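Local coordinates for protein aldehyde dehydrogenase 12 (PDB 6D97) that probably oxidises L-glutamate gamma-semialdehyde to glutamate with NAD+, the last step of proline catabolism in plants, at residues 201-204 with 205-209. Sequence-based numbering, arbitrary orientation.
Sequences PLEI and PLLQL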
# COMPACT_ATOMS: atom_id res chain seq x y z
N PRO A 201 29.62 -2.51 -14.66
CA PRO A 201 30.08 -3.84 -14.23
C PRO A 201 29.69 -4.20 -12.80
O PRO A 201 29.85 -5.36 -12.42
CB PRO A 201 31.60 -3.75 -14.38
CG PRO A 201 31.86 -2.52 -15.21
CD PRO A 201 30.74 -1.59 -14.90
N LEU A 202 29.21 -3.25 -12.00
CA LEU A 202 28.85 -3.52 -10.62
C LEU A 202 27.38 -3.25 -10.34
O LEU A 202 26.68 -4.13 -9.82
CB LEU A 202 29.71 -2.67 -9.67
CG LEU A 202 29.39 -2.83 -8.18
CD1 LEU A 202 29.81 -4.21 -7.70
CD2 LEU A 202 30.07 -1.75 -7.36
N GLU A 203 26.89 -2.06 -10.68
CA GLU A 203 25.58 -1.61 -10.22
C GLU A 203 24.45 -2.51 -10.72
O GLU A 203 23.61 -2.96 -9.94
CB GLU A 203 25.34 -0.17 -10.66
CG GLU A 203 24.00 0.41 -10.24
CD GLU A 203 23.82 1.83 -10.73
OE1 GLU A 203 24.83 2.51 -10.98
OE2 GLU A 203 22.66 2.28 -10.86
N ILE A 204 24.42 -2.78 -12.02
CA ILE A 204 23.33 -3.56 -12.60
C ILE A 204 23.37 -5.00 -12.09
O ILE A 204 22.36 -5.46 -11.53
CB ILE A 204 23.36 -3.51 -14.14
CG1 ILE A 204 23.11 -2.09 -14.64
CG2 ILE A 204 22.34 -4.48 -14.71
CD1 ILE A 204 23.26 -1.94 -16.13
N PRO A 205 24.47 -5.74 -12.23
CA PRO A 205 24.45 -7.14 -11.76
C PRO A 205 24.25 -7.28 -10.26
O PRO A 205 23.52 -8.18 -9.83
CB PRO A 205 25.81 -7.69 -12.21
CG PRO A 205 26.65 -6.49 -12.46
CD PRO A 205 25.74 -5.43 -12.92
N LEU A 206 24.87 -6.42 -9.44
CA LEU A 206 24.72 -6.55 -7.99
C LEU A 206 23.28 -6.34 -7.56
O LEU A 206 22.75 -7.10 -6.73
CB LEU A 206 25.64 -5.57 -7.26
CG LEU A 206 25.42 -5.46 -5.75
CD1 LEU A 206 25.78 -6.76 -5.06
CD2 LEU A 206 26.19 -4.29 -5.15
N LEU A 207 22.62 -5.31 -8.10
CA LEU A 207 21.27 -4.98 -7.66
C LEU A 207 20.26 -6.03 -8.09
O LEU A 207 19.32 -6.34 -7.34
CB LEU A 207 20.87 -3.60 -8.19
CG LEU A 207 21.17 -2.39 -7.29
CD1 LEU A 207 22.64 -2.32 -6.90
CD2 LEU A 207 20.73 -1.10 -7.96
N GLN A 208 20.43 -6.61 -9.28
CA GLN A 208 19.54 -7.68 -9.70
C GLN A 208 19.87 -8.98 -8.99
O GLN A 208 18.98 -9.78 -8.67
CB GLN A 208 19.59 -7.86 -11.22
CG GLN A 208 19.22 -6.62 -12.03
CD GLN A 208 17.72 -6.34 -12.04
OE1 GLN A 208 16.95 -6.98 -11.32
NE2 GLN A 208 17.31 -5.38 -12.86
N LEU A 209 21.16 -9.23 -8.73
CA LEU A 209 21.57 -10.42 -7.99
C LEU A 209 20.95 -10.44 -6.60
O LEU A 209 20.35 -11.45 -6.19
CB LEU A 209 23.09 -10.50 -7.89
CG LEU A 209 23.64 -11.57 -6.95
CD1 LEU A 209 23.35 -12.95 -7.52
CD2 LEU A 209 25.13 -11.38 -6.73
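The CG of Pro205 lies 3.4 Å from Pro201 O and 3.5 Å from Leu202 O, in the first turn of helix 203-214. Backbone nitrogens in a first turn need no partner within the helix. A proline, which has no N-H, is therefore tolerated there, and its ring carbons fill the place near Pro201 O. Pro205 CD lies 3.3 Å from CB of the preceding Ile204, a tight approach across the peptide link. Ile204 CG2 stands anti to its own backbone N (CG1 chi1 -65°), which puts this methyl beside the carbonyl carbon and near the proline N.

Three backbone bonds wind the turn. Leu206 N donates to Leu202 O at 2.9 Å. Leu207 N reaches Glu203 O at 3.1 Å. Gln208 N binds Ile204 O at 3.2 Å. One looser apolar contact follows, Leu202 CD1 to Leu206 CB at 4.4 Å.

Glu148 OE1, from helix 142-157, accepts from the backbone N of both Leu202 and Glu203 at the helix start. Gln208 OE1 takes a hydrogen bond from Trp524 NE1, and its NE2 gives one to Gly513 O. Pro205 also touches Met231 of helix 229-240. With an alanine at Pro205, CG and CD are gone, which would probably open a gap beside Pro201 O, Ile204 CB and Met231.

Helices 142-157 and 229-240 pack around this turn. Ile204 and Pro205 touch NAD-binding Thr196 on strand 191-196, within the Rossmann-type beta-alpha-beta unit completed by strand 218-223.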